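Local atomic coordinates of endoglucanase (Uncultured bacterium, PDB entry 3X17), a protein that catalyses, as a family 9 glycoside hydrolase, the endo-hydrolysis of beta-1,4-glucosidic bonds in cellulose. Residues T29-V34 against S90-G95; R96-V101 against S107-I112; R251-I256 against D261-Y266. All coordinates share one frame; numbering follows the deposited sequence.

Interaction 1 of 3, residues T29-V34 against S90-G95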
ATOM      1  N   THR A  29     -11.458  10.936 -16.497  1.00 45.76           N
ATOM      2  CA  THR A  29     -10.500  11.570 -15.621  1.00 44.46           C
ATOM      3  C   THR A  29      -9.578  12.467 -16.398  1.00 43.67           C
ATOM      4  O   THR A  29      -9.449  12.325 -17.620  1.00 44.19           O
ATOM      5  CB  THR A  29      -9.674  10.531 -14.826  1.00 46.56           C
ATOM      6  OG1 THR A  29      -8.622  10.007 -15.652  1.00 47.49           O
ATOM      7  CG2 THR A  29     -10.577   9.388 -14.355  1.00 42.22           C
ATOM      8  N   PRO A  30      -8.904  13.380 -15.688  1.00 42.05           N
ATOM      9  CA  PRO A  30      -7.776  14.116 -16.269  1.00 42.44           C
ATOM     10  C   PRO A  30      -6.702  13.171 -16.778  1.00 40.63           C
ATOM     11  O   PRO A  30      -6.577  12.062 -16.276  1.00 40.85           O
ATOM     12  CB  PRO A  30      -7.252  14.963 -15.104  1.00 41.96           C
ATOM     13  CG  PRO A  30      -8.378  14.936 -14.063  1.00 43.85           C
ATOM     14  CD  PRO A  30      -9.078  13.635 -14.250  1.00 41.11           C
ATOM     15  N   LYS A  31      -6.005  13.557 -17.834  1.00 40.12           N
ATOM     16  CA  LYS A  31      -5.065  12.643 -18.497  1.00 41.55           C
ATOM     17  C   LYS A  31      -3.766  13.365 -18.826  1.00 43.00           C
ATOM     18  O   LYS A  31      -3.722  14.175 -19.758  1.00 45.42           O
ATOM     19  CB  LYS A  31      -5.688  12.027 -19.757  1.00 41.81           C
ATOM     20  CG  LYS A  31      -7.120  11.477 -19.579  1.00 37.53           C
ATOM     21  CD  LYS A  31      -7.662  10.903 -20.906  1.00 40.24           C
ATOM     22  CE  LYS A  31      -9.100  10.342 -20.755  1.00 41.11           C
ATOM     23  NZ  LYS A  31     -10.092  11.312 -20.162  1.00 28.78           N
ATOM     24  N   GLN A  32      -2.748  13.178 -17.989  1.00 42.35           N
ATOM     25  CA  GLN A  32      -1.486  13.914 -18.137  1.00 41.00           C
ATOM     26  C   GLN A  32      -0.486  13.184 -19.037  1.00 41.28           C
ATOM     27  O   GLN A  32      -0.473  11.953 -19.091  1.00 41.11           O
ATOM     28  CB  GLN A  32      -0.860  14.185 -16.770  1.00 42.52           C
ATOM     29  CG  GLN A  32      -0.556  12.912 -15.944  1.00 40.31           C
ATOM     30  CD  GLN A  32       0.063  13.244 -14.585  1.00 46.60           C
ATOM     31  OE1 GLN A  32       0.970  14.082 -14.494  1.00 40.54           O
ATOM     32  NE2 GLN A  32      -0.411  12.571 -13.523  1.00 39.71           N
ATOM     33  N   ALA A  33       0.339  13.945 -19.752  1.00 39.44           N
ATOM     34  CA  ALA A  33       1.583  13.421 -20.305  1.00 41.24           C
ATOM     35  C   ALA A  33       2.690  14.429 -20.044  1.00 41.50           C
ATOM     36  O   ALA A  33       2.460  15.645 -20.003  1.00 40.40           O
ATOM     37  CB  ALA A  33       1.450  13.147 -21.820  1.00 42.06           C
ATOM     38  N   VAL A  34       3.857  13.924 -19.705  1.00 40.97           N
ATOM     39  CA  VAL A  34       4.889  14.790 -19.180  1.00 39.52           C
ATOM     40  C   VAL A  34       6.085  14.583 -20.068  1.00 41.22           C
ATOM     41  O   VAL A  34       6.490  13.443 -20.313  1.00 39.69           O
ATOM     42  CB  VAL A  34       5.224  14.474 -17.711  1.00 38.80           C
ATOM     43  CG1 VAL A  34       6.468  15.218 -17.250  1.00 40.11           C
ATOM     44  CG2 VAL A  34       4.041  14.804 -16.810  1.00 41.10           C
ATOM     45  N   SER A  90      -9.798  15.604 -22.905  1.00 48.35           N
ATOM     46  CA  SER A  90     -10.824  15.662 -23.975  1.00 50.01           C
ATOM     47  C   SER A  90     -10.982  14.339 -24.683  1.00 50.99           C
ATOM     48  O   SER A  90     -12.071  14.020 -25.153  1.00 53.88           O
ATOM     49  CB  SER A  90     -10.430  16.690 -25.053  1.00 50.85           C
ATOM     50  OG  SER A  90     -10.568  18.009 -24.574  1.00 54.67           O
ATOM     51  N   LEU A  91      -9.882  13.625 -24.835  1.00 49.68           N
ATOM     52  CA  LEU A  91      -9.883  12.365 -25.505  1.00 49.13           C
ATOM     53  C   LEU A  91     -10.553  11.409 -24.570  1.00 50.54           C
ATOM     54  O   LEU A  91     -10.061  11.225 -23.486  1.00 50.37           O
ATOM     55  CB  LEU A  91      -8.448  11.933 -25.764  1.00 49.00           C
ATOM     56  CG  LEU A  91      -8.262  10.874 -26.822  1.00 47.89           C
ATOM     57  CD1 LEU A  91      -6.974  10.202 -26.747  1.00 52.17           C
ATOM     58  CD2 LEU A  91      -9.338   9.925 -26.657  1.00 42.76           C
ATOM     59  N   THR A  92     -11.686  10.829 -24.971  1.00 50.68           N
ATOM     60  CA  THR A  92     -12.425   9.922 -24.093  1.00 49.05           C
ATOM     61  C   THR A  92     -12.892   8.695 -24.845  1.00 48.53           C
ATOM     62  O   THR A  92     -13.587   7.855 -24.279  1.00 48.43           O
ATOM     63  CB  THR A  92     -13.665  10.570 -23.426  1.00 49.67           C
ATOM     64  OG1 THR A  92     -14.698  10.732 -24.398  1.00 52.19           O
ATOM     65  CG2 THR A  92     -13.356  11.920 -22.781  1.00 46.57           C
ATOM     66  N   ALA A  93     -12.493   8.568 -26.105  1.00 48.81           N
ATOM     67  CA  ALA A  93     -12.818   7.353 -26.886  1.00 49.23           C
ATOM     68  C   ALA A  93     -11.998   6.118 -26.482  1.00 49.33           C
ATOM     69  O   ALA A  93     -10.763   6.138 -26.514  1.00 48.57           O
ATOM     70  CB  ALA A  93     -12.718   7.611 -28.409  1.00 48.09           C
ATOM     71  N   PRO A  94     -12.690   5.063 -26.019  1.00 49.78           N
ATOM     72  CA  PRO A  94     -12.044   3.826 -25.570  1.00 48.61           C
ATOM     73  C   PRO A  94     -11.186   3.218 -26.653  1.00 48.91           C
ATOM     74  O   PRO A  94     -11.651   3.053 -27.783  1.00 50.20           O
ATOM     75  CB  PRO A  94     -13.229   2.885 -25.281  1.00 48.40           C
ATOM     76  CG  PRO A  94     -14.415   3.774 -25.060  1.00 50.18           C
ATOM     77  CD  PRO A  94     -14.037   5.209 -25.446  1.00 50.07           C
ATOM     78  N   GLY A  95      -9.983   2.787 -26.285  1.00 47.03           N
ATOM     79  CA  GLY A  95      -9.096   2.111 -27.221  1.00 47.64           C
ATOM     80  C   GLY A  95      -7.642   2.116 -26.790  1.00 47.97           C
ATOM     81  O   GLY A  95      -7.319   2.392 -25.627  1.00 48.13           O
TER

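Interaction 2 of 3, residues R96-V101 against S107-I112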
ATOM      1  N   ARG A  96      -6.755   1.910 -27.749  1.00 46.90           N
ATOM      2  CA  ARG A  96      -5.338   1.842 -27.441  1.00 46.78           C
ATOM      3  C   ARG A  96      -4.571   2.891 -28.214  1.00 45.03           C
ATOM      4  O   ARG A  96      -4.803   3.068 -29.409  1.00 44.24           O
ATOM      5  CB  ARG A  96      -4.815   0.463 -27.815  1.00 48.00           C
ATOM      6  CG  ARG A  96      -3.598   0.080 -27.042  1.00 55.73           C
ATOM      7  CD  ARG A  96      -3.586  -1.419 -26.707  1.00 62.08           C
ATOM      8  NE  ARG A  96      -2.418  -1.692 -25.883  1.00 62.06           N
ATOM      9  CZ  ARG A  96      -2.378  -1.506 -24.571  1.00 61.28           C
ATOM     10  NH1 ARG A  96      -3.488  -1.200 -23.909  1.00 62.41           N
ATOM     11  NH2 ARG A  96      -1.240  -1.688 -23.915  1.00 61.81           N
ATOM     12  N   TYR A  97      -3.589   3.506 -27.565  1.00 41.59           N
ATOM     13  CA  TYR A  97      -2.996   4.734 -28.071  1.00 41.50           C
ATOM     14  C   TYR A  97      -1.491   4.853 -27.787  1.00 41.29           C
ATOM     15  O   TYR A  97      -0.941   4.150 -26.931  1.00 41.17           O
ATOM     16  CB  TYR A  97      -3.717   5.960 -27.491  1.00 40.62           C
ATOM     17  CG  TYR A  97      -5.210   6.006 -27.764  1.00 41.69           C
ATOM     18  CD1 TYR A  97      -5.722   6.644 -28.893  1.00 42.85           C
ATOM     19  CD2 TYR A  97      -6.110   5.485 -26.850  1.00 43.43           C
ATOM     20  CE1 TYR A  97      -7.091   6.711 -29.120  1.00 42.25           C
ATOM     21  CE2 TYR A  97      -7.466   5.542 -27.065  1.00 45.97           C
ATOM     22  CZ  TYR A  97      -7.957   6.179 -28.189  1.00 44.93           C
ATOM     23  OH  TYR A  97      -9.318   6.236 -28.370  1.00 37.56           O
ATOM     24  N   VAL A  98      -0.870   5.831 -28.434  1.00 38.33           N
ATOM     25  CA  VAL A  98       0.487   6.236 -28.142  1.00 39.09           C
ATOM     26  C   VAL A  98       0.565   7.757 -28.078  1.00 40.46           C
ATOM     27  O   VAL A  98      -0.136   8.457 -28.811  1.00 41.01           O
ATOM     28  CB  VAL A  98       1.436   5.707 -29.216  1.00 39.24           C
ATOM     29  CG1 VAL A  98       2.738   6.467 -29.198  1.00 42.70           C
ATOM     30  CG2 VAL A  98       1.667   4.198 -29.014  1.00 39.14           C
ATOM     31  N   ALA A  99       1.383   8.273 -27.168  1.00 41.57           N
ATOM     32  CA  ALA A  99       1.667   9.702 -27.125  1.00 41.91           C
ATOM     33  C   ALA A  99       2.979   9.987 -27.851  1.00 42.50           C
ATOM     34  O   ALA A  99       3.988   9.286 -27.651  1.00 42.88           O
ATOM     35  CB  ALA A  99       1.737  10.207 -25.672  1.00 39.97           C
ATOM     36  N   GLN A 100       2.966  11.042 -28.667  1.00 44.48           N
ATOM     37  CA  GLN A 100       4.000  11.276 -29.673  1.00 45.98           C
ATOM     38  C   GLN A 100       4.295  12.752 -29.687  1.00 46.06           C
ATOM     39  O   GLN A 100       3.433  13.543 -30.052  1.00 48.85           O
ATOM     40  CB  GLN A 100       3.471  10.855 -31.049  1.00 46.19           C
ATOM     41  CG  GLN A 100       4.419  11.135 -32.211  1.00 51.16           C
ATOM     42  CD  GLN A 100       5.640  10.240 -32.180  1.00 58.72           C
ATOM     43  OE1 GLN A 100       6.771  10.710 -32.049  1.00 57.64           O
ATOM     44  NE2 GLN A 100       5.412   8.933 -32.272  1.00 62.67           N
ATOM     45  N   VAL A 101       5.486  13.151 -29.270  1.00 46.21           N
ATOM     46  CA  VAL A 101       5.861  14.556 -29.410  1.00 45.98           C
ATOM     47  C   VAL A 101       6.414  14.799 -30.817  1.00 47.50           C
ATOM     48  O   VAL A 101       7.203  13.987 -31.313  1.00 48.91           O
ATOM     49  CB  VAL A 101       6.866  14.982 -28.333  1.00 46.23           C
ATOM     50  CG1 VAL A 101       7.504  16.349 -28.668  1.00 44.34           C
ATOM     51  CG2 VAL A 101       6.174  15.037 -26.984  1.00 45.70           C
ATOM     52  N   SER A 107       5.809   7.620 -26.498  1.00 40.60           N
ATOM     53  CA  SER A 107       5.491   6.843 -25.307  1.00 41.02           C
ATOM     54  C   SER A 107       5.207   5.397 -25.658  1.00 42.81           C
ATOM     55  O   SER A 107       4.876   5.073 -26.796  1.00 43.41           O
ATOM     56  CB  SER A 107       4.240   7.403 -24.642  1.00 40.55           C
ATOM     57  OG  SER A 107       3.081   6.838 -25.236  1.00 38.34           O
ATOM     58  N   PRO A 108       5.258   4.525 -24.652  1.00 43.46           N
ATOM     59  CA  PRO A 108       4.673   3.210 -24.827  1.00 43.12           C
ATOM     60  C   PRO A 108       3.161   3.300 -25.039  1.00 43.53           C
ATOM     61  O   PRO A 108       2.546   4.349 -24.781  1.00 43.32           O
ATOM     62  CB  PRO A 108       4.975   2.506 -23.494  1.00 43.55           C
ATOM     63  CG  PRO A 108       5.782   3.506 -22.652  1.00 43.24           C
ATOM     64  CD  PRO A 108       6.244   4.568 -23.558  1.00 42.87           C
ATOM     65  N   GLU A 109       2.571   2.189 -25.451  1.00 41.73           N
ATOM     66  CA  GLU A 109       1.137   2.110 -25.662  1.00 44.53           C
ATOM     67  C   GLU A 109       0.399   2.091 -24.349  1.00 44.03           C
ATOM     68  O   GLU A 109       0.762   1.328 -23.447  1.00 45.02           O
ATOM     69  CB  GLU A 109       0.786   0.808 -26.374  1.00 44.96           C
ATOM     70  CG  GLU A 109       0.507   0.965 -27.823  1.00 49.74           C
ATOM     71  CD  GLU A 109       0.256  -0.364 -28.485  1.00 55.80           C
ATOM     72  OE1 GLU A 109      -0.810  -0.951 -28.225  1.00 60.41           O
ATOM     73  OE2 GLU A 109       1.132  -0.831 -29.238  1.00 57.39           O
ATOM     74  N   PHE A 110      -0.770   2.723 -24.340  1.00 40.69           N
ATOM     75  CA  PHE A 110      -1.613   2.727 -23.160  1.00 39.95           C
ATOM     76  C   PHE A 110      -3.073   2.683 -23.594  1.00 40.26           C
ATOM     77  O   PHE A 110      -3.390   2.939 -24.747  1.00 39.41           O
ATOM     78  CB  PHE A 110      -1.345   3.978 -22.315  1.00 38.97           C
ATOM     79  CG  PHE A 110      -1.654   5.265 -23.029  1.00 41.68           C
ATOM     80  CD1 PHE A 110      -2.941   5.802 -23.003  1.00 36.80           C
ATOM     81  CD2 PHE A 110      -0.668   5.909 -23.787  1.00 37.68           C
ATOM     82  CE1 PHE A 110      -3.233   6.994 -23.668  1.00 41.03           C
ATOM     83  CE2 PHE A 110      -0.948   7.125 -24.442  1.00 39.87           C
ATOM     84  CZ  PHE A 110      -2.224   7.664 -24.381  1.00 36.62           C
ATOM     85  N   ALA A 111      -3.957   2.315 -22.684  1.00 39.23           N
ATOM     86  CA  ALA A 111      -5.375   2.210 -23.025  1.00 41.62           C
ATOM     87  C   ALA A 111      -6.177   3.379 -22.474  1.00 40.28           C
ATOM     88  O   ALA A 111      -5.833   3.943 -21.443  1.00 42.53           O
ATOM     89  CB  ALA A 111      -5.968   0.859 -22.521  1.00 40.82           C
ATOM     90  N   ILE A 112      -7.250   3.739 -23.165  1.00 40.84           N
ATOM     91  CA  ILE A 112      -8.325   4.482 -22.523  1.00 41.47           C
ATOM     92  C   ILE A 112      -9.523   3.568 -22.376  1.00 41.38           C
ATOM     93  O   ILE A 112      -9.852   2.831 -23.294  1.00 41.89           O
ATOM     94  CB  ILE A 112      -8.687   5.771 -23.287  1.00 42.32           C
ATOM     95  CG1 ILE A 112      -7.528   6.763 -23.178  1.00 45.93           C
ATOM     96  CG2 ILE A 112      -9.939   6.390 -22.706  1.00 38.73           C
ATOM     97  CD1 ILE A 112      -7.269   7.570 -24.424  1.00 51.39           C
TER

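Interaction 3 of 3, residues R251-I256 against D261-Y266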
ATOM      1  N   ARG A 251      17.309 -17.449  10.486  1.00 40.63           N
ATOM      2  CA  ARG A 251      18.137 -17.043   9.350  1.00 41.31           C
ATOM      3  C   ARG A 251      17.301 -16.609   8.135  1.00 40.14           C
ATOM      4  O   ARG A 251      16.198 -17.118   7.905  1.00 36.62           O
ATOM      5  CB  ARG A 251      19.087 -18.186   8.951  1.00 43.68           C
ATOM      6  CG  ARG A 251      20.145 -18.512  10.043  1.00 50.14           C
ATOM      7  CD  ARG A 251      20.940 -19.790   9.741  1.00 62.64           C
ATOM      8  NE  ARG A 251      20.075 -20.961   9.543  1.00 71.85           N
ATOM      9  CZ  ARG A 251      19.583 -21.726  10.522  1.00 73.76           C
ATOM     10  NH1 ARG A 251      19.836 -21.442  11.802  1.00 70.02           N
ATOM     11  NH2 ARG A 251      18.815 -22.770  10.219  1.00 72.15           N
ATOM     12  N   TRP A 252      17.829 -15.640   7.387  1.00 39.32           N
ATOM     13  CA  TRP A 252      17.266 -15.246   6.110  1.00 39.21           C
ATOM     14  C   TRP A 252      17.500 -16.398   5.148  1.00 40.85           C
ATOM     15  O   TRP A 252      18.640 -16.809   4.961  1.00 39.44           O
ATOM     16  CB  TRP A 252      17.966 -13.996   5.576  1.00 38.76           C
ATOM     17  CG  TRP A 252      17.716 -12.748   6.392  1.00 39.87           C
ATOM     18  CD1 TRP A 252      18.545 -12.201   7.327  1.00 40.75           C
ATOM     19  CD2 TRP A 252      16.582 -11.875   6.297  1.00 36.07           C
ATOM     20  NE1 TRP A 252      17.992 -11.047   7.825  1.00 39.39           N
ATOM     21  CE2 TRP A 252      16.779 -10.835   7.234  1.00 36.30           C
ATOM     22  CE3 TRP A 252      15.423 -11.864   5.507  1.00 34.20           C
ATOM     23  CZ2 TRP A 252      15.866  -9.782   7.397  1.00 34.95           C
ATOM     24  CZ3 TRP A 252      14.499 -10.824   5.681  1.00 34.42           C
ATOM     25  CH2 TRP A 252      14.747  -9.787   6.605  1.00 34.19           C
ATOM     26  N   PRO A 253      16.413 -16.940   4.562  1.00 39.75           N
ATOM     27  CA  PRO A 253      16.533 -17.871   3.463  1.00 39.85           C
ATOM     28  C   PRO A 253      17.295 -17.239   2.308  1.00 41.56           C
ATOM     29  O   PRO A 253      17.273 -16.015   2.139  1.00 40.82           O
ATOM     30  CB  PRO A 253      15.091 -18.122   3.052  1.00 39.51           C
ATOM     31  CG  PRO A 253      14.250 -17.627   4.214  1.00 41.80           C
ATOM     32  CD  PRO A 253      15.019 -16.525   4.802  1.00 39.33           C
ATOM     33  N   GLY A 254      17.915 -18.077   1.484  1.00 42.01           N
ATOM     34  CA  GLY A 254      18.436 -17.618   0.214  1.00 41.83           C
ATOM     35  C   GLY A 254      17.314 -17.375  -0.780  1.00 42.81           C
ATOM     36  O   GLY A 254      16.122 -17.403  -0.424  1.00 42.28           O
ATOM     37  N   MET A 255      17.695 -17.187  -2.041  1.00 40.70           N
ATOM     38  CA  MET A 255      16.727 -17.066  -3.107  1.00 41.65           C
ATOM     39  C   MET A 255      16.171 -18.421  -3.484  1.00 41.55           C
ATOM     40  O   MET A 255      16.439 -18.922  -4.565  1.00 43.84           O
ATOM     41  CB  MET A 255      17.370 -16.394  -4.323  1.00 42.48           C
ATOM     42  CG  MET A 255      17.683 -14.913  -4.084  1.00 43.73           C
ATOM     43  SD  MET A 255      16.149 -13.939  -4.101  1.00 43.79           S
ATOM     44  CE  MET A 255      16.553 -12.694  -2.868  1.00 46.32           C
ATOM     45  N   ILE A 256      15.358 -19.000  -2.606  1.00 40.67           N
ATOM     46  CA  ILE A 256      14.807 -20.321  -2.848  1.00 38.74           C
ATOM     47  C   ILE A 256      13.288 -20.254  -2.709  1.00 39.74           C
ATOM     48  O   ILE A 256      12.757 -19.285  -2.149  1.00 39.43           O
ATOM     49  CB  ILE A 256      15.347 -21.340  -1.805  1.00 39.39           C
ATOM     50  CG1 ILE A 256      14.653 -21.120  -0.455  1.00 38.88           C
ATOM     51  CG2 ILE A 256      16.874 -21.277  -1.716  1.00 39.15           C
ATOM     52  CD1 ILE A 256      15.453 -21.514   0.792  1.00 42.75           C
ATOM     53  N   ASP A 261      12.301 -23.697   2.288  1.00 41.70           N
ATOM     54  CA  ASP A 261      12.744 -22.938   3.459  1.00 41.60           C
ATOM     55  C   ASP A 261      12.308 -23.703   4.685  1.00 42.17           C
ATOM     56  O   ASP A 261      11.218 -23.492   5.213  1.00 40.39           O
ATOM     57  CB  ASP A 261      12.162 -21.514   3.473  1.00 42.06           C
ATOM     58  CG  ASP A 261      12.628 -20.702   4.684  1.00 44.74           C
ATOM     59  OD1 ASP A 261      13.823 -20.757   5.014  1.00 44.93           O
ATOM     60  OD2 ASP A 261      11.806 -19.979   5.295  1.00 46.92           O
ATOM     61  N   VAL A 262      13.117 -24.679   5.066  1.00 43.34           N
ATOM     62  CA  VAL A 262      12.646 -25.752   5.924  1.00 42.97           C
ATOM     63  C   VAL A 262      13.229 -25.581   7.337  1.00 42.64           C
ATOM     64  O   VAL A 262      12.891 -26.318   8.263  1.00 42.43           O
ATOM     65  CB  VAL A 262      12.966 -27.128   5.256  1.00 44.88           C
ATOM     66  CG1 VAL A 262      14.311 -27.694   5.710  1.00 43.54           C
ATOM     67  CG2 VAL A 262      11.827 -28.096   5.432  1.00 46.59           C
ATOM     68  N   GLN A 263      13.981 -24.500   7.534  1.00 41.02           N
ATOM     69  CA  GLN A 263      14.433 -24.133   8.873  1.00 41.03           C
ATOM     70  C   GLN A 263      13.265 -24.025   9.879  1.00 40.85           C
ATOM     71  O   GLN A 263      12.119 -23.791   9.502  1.00 38.55           O
ATOM     72  CB  GLN A 263      15.252 -22.843   8.841  1.00 40.64           C
ATOM     73  CG  GLN A 263      14.436 -21.615   8.418  1.00 39.30           C
ATOM     74  CD  GLN A 263      15.211 -20.331   8.557  1.00 37.21           C
ATOM     75  OE1 GLN A 263      15.865 -20.089   9.574  1.00 40.21           O
ATOM     76  NE2 GLN A 263      15.138 -19.483   7.534  1.00 34.76           N
ATOM     77  N   ARG A 264      13.556 -24.237  11.158  1.00 38.91           N
ATOM     78  CA  ARG A 264      12.532 -24.115  12.163  1.00 40.61           C
ATOM     79  C   ARG A 264      12.129 -22.642  12.200  1.00 40.12           C
ATOM     80  O   ARG A 264      12.980 -21.761  11.989  1.00 38.88           O
ATOM     81  CB  ARG A 264      13.087 -24.537  13.517  1.00 43.04           C
ATOM     82  CG  ARG A 264      12.146 -24.250  14.677  1.00 47.89           C
ATOM     83  CD  ARG A 264      12.514 -25.069  15.884  1.00 47.45           C
ATOM     84  NE  ARG A 264      12.078 -26.438  15.691  1.00 53.05           N
ATOM     85  CZ  ARG A 264      11.799 -27.273  16.680  1.00 51.65           C
ATOM     86  NH1 ARG A 264      11.930 -26.887  17.940  1.00 51.63           N
ATOM     87  NH2 ARG A 264      11.390 -28.493  16.400  1.00 47.08           N
ATOM     88  N   ARG A 265      10.837 -22.374  12.400  1.00 37.28           N
ATOM     89  CA  ARG A 265      10.359 -20.991  12.502  1.00 38.49           C
ATOM     90  C   ARG A 265       9.767 -20.716  13.871  1.00 37.87           C
ATOM     91  O   ARG A 265       9.083 -21.569  14.437  1.00 38.75           O
ATOM     92  CB  ARG A 265       9.336 -20.678  11.413  1.00 36.74           C
ATOM     93  CG  ARG A 265       9.850 -20.996  10.014  1.00 40.69           C
ATOM     94  CD  ARG A 265       9.700 -19.817   9.080  1.00 37.36           C
ATOM     95  NE  ARG A 265       8.294 -19.527   8.762  1.00 38.88           N
ATOM     96  CZ  ARG A 265       7.944 -18.583   7.897  1.00 34.93           C
ATOM     97  NH1 ARG A 265       8.892 -17.869   7.308  1.00 34.13           N
ATOM     98  NH2 ARG A 265       6.684 -18.393   7.567  1.00 32.97           N
ATOM     99  N   TYR A 266      10.013 -19.506  14.365  1.00 36.16           N
ATOM    100  CA  TYR A 266       9.763 -19.130  15.753  1.00 35.36           C
ATOM    101  C   TYR A 266       8.750 -18.010  15.855  1.00 35.15           C
ATOM    102  O   TYR A 266       8.656 -17.150  14.978  1.00 33.21           O
ATOM    103  CB  TYR A 266      11.047 -18.679  16.450  1.00 36.02           C
ATOM    104  CG  TYR A 266      12.034 -19.802  16.644  1.00 39.60           C
ATOM    105  CD1 TYR A 266      11.908 -20.699  17.705  1.00 39.32           C
ATOM    106  CD2 TYR A 266      13.048 -20.010  15.720  1.00 43.95           C
ATOM    107  CE1 TYR A 266      12.808 -21.758  17.857  1.00 46.91           C
ATOM    108  CE2 TYR A 266      13.927 -21.076  15.843  1.00 49.75           C
ATOM    109  CZ  TYR A 266      13.816 -21.934  16.918  1.00 48.41           C
ATOM    110  OH  TYR A 266      14.702 -22.981  17.005  1.00 54.48           O
TER

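Interaction 1 of 3, residues T29-V34 against S90-G95
The end of the Lys31 side chain passes alongside Leu91 O, with CE 3.0 Å from that oxygen. The lysine side chain carries nearly the whole contact. Its first torsion sets CG anti to the carbonyl carbon, beside the backbone N (chi1 -47°). From there the chain runs straight through CD to CE and bends only at the last torsion (chi4 53°). That bend points the ammonium toward Thr29 O, across rather than at Leu91 O. There NZ donates to Thr29 O at 2.8 Å, in the plane of that carbonyl. Pro27 O and Thr89 O also accept from NZ, so carbonyls before both segments and within the first share one buried ammonium. Lys31 NZ lies 3.3 Å from Leu91 O as well, but the angle is poor and the two are not bonded. Any attraction there is probably a weak charge effect.

Both segments belong to the N-terminal Ig-like domain. Residues 32-34 enter strand 32-37, and residues 90-95 form the loop from strand 82-87 to strand 95-101. The lysine thus spans from the start of one strand to the loop that leaves its neighbour in the sheet. Leu91 gives the lysine its carbonyl, while its side chain packs on Ile55, Val64 and Trp65 of strands 52-57 and 63-74.

The packing is looser at Thr92, an exposed residue on the solvent side of the contact. Its methyl CG2 stands 4.2 Å from Lys31 NZ and only brushes the tip of the lysine.

Interaction 2 of 3, residues R96-V101 against S107-I112
Arg96 and Tyr97 run antiparallel to Phe110 and Ala111, with Tyr97 and Phe110 a hydrogen-bonded pair and Arg96 and Ala111 a non-hydrogen-bonded pair. This is a beta hairpin of the Ig-like domain, made by strands 95-101 and 110-112. Tyr97 N donates to Phe110 O at 2.9 Å, and Phe110 N returns a bond to Tyr97 O at 3.0 Å.

Toward the turn, a side chain takes over part of the strand pairing. Ser107 OG accepts from Ala99 N at 2.9 Å and donates to Pro108 O at 2.6 Å. Its first torsion (chi1 86°) places the hydroxyl between the backbone N and the carbonyl carbon, where it can reach both groups. With an alanine here, Ala99 N and Pro108 O would probably each lose this partner, and the end of the hairpin would be less firmly held.

On the face with Tyr97 and Phe110, the Tyr97 CB lies over the Phe110 ring in a CH-pi contact, 4.2 Å from the centroid. The Phe110 ring also stands edge-to-face with Tyr25. Farther along, Ile112 CD1 packs closely against CD2 and CE2 of the Tyr97 ring, and the phenol OH bonds to Ala93 O.

The Arg96 face is more open. Val98 CG2 rests on Glu109 CG there, 3.6 Å away. Arg96 bends at its second torsion (chi2 144°) and reaches across the neighbouring strand. Its guanidinium has Glu109 C and Phe110 C over one face and Ala111 CB at its edge. The guanidinium and carboxylate planes are 63° apart, and a single salt bridge joins Arg96 NE to Glu109 OE1 at 2.9 Å.

Interaction 3 of 3, residues R251-I256 against D261-Y266
Gln263 uses its side-chain amide much as a strand uses its backbone, gripping Arg251 by both N and O. Gln263 NE2 donates to Arg251 O at 2.6 Å. In return, Arg251 N donates to a lone pair of Gln263 OE1 at 3.1 Å, in the plane of the amide carbonyl. The second N-H of the amide is also used: Gln263 NE2 reaches the syn lone pair of Asp261 OD1 at 3.1 Å. Both acceptors lie close to the amide plane, and the three bonds fix the rotation of the amide and show which end is oxygen. The first torsion of Gln263 (chi1 65°) sets CG between the backbone N and the carbonyl carbon, and the extended chain then carries the amide across to Arg251.

The Arg251 side chain folds back over the same amide. One face of its guanidinium lies over Gln263 OE1, toward the rim, with the two planes 23° apart. Nearby, Pro253 CG packs against the Asp261 carboxylate, 3.3 Å from OD1. Ile256 CD1 adds a looser contact, 4.1 Å from Asp261 CA.

The contact folds up the connection between strands 243-249 and 265-271, at the surface of the family 9 catalytic domain. Pro253 O is bonded to Arg494, which ties the loop to helix 494-499.

Asp261 OD2 is hydrogen-bonded to NE2 of His149, a zinc ligand. Asp261 is thus a second-shell residue: one carboxylate oxygen probably helps to position the histidine, and the other is steadied by Gln263. The chemistry implies that the loop is linked to the zinc site through this amide and carboxylate.

From the N terminus, interaction 1 comes first. It closes a long loop of 55 residues and ties the start of strand 32-37 to the loop before strand 95-101. Interaction 2 follows directly and closes the short hairpin turn after that strand. The two touch: Gly95 O probably accepts a hydrogen bond from Ile112 N, and Leu91 packs on Ile112. Both serve the same sheet of the Ig-like domain. Interaction 3 comes much later and closes a short loop in the catalytic domain. Its centre lies about 47 Å from that of interaction 1 and 44 Å from that of interaction 2. The three follow in series, and none nests or crosses.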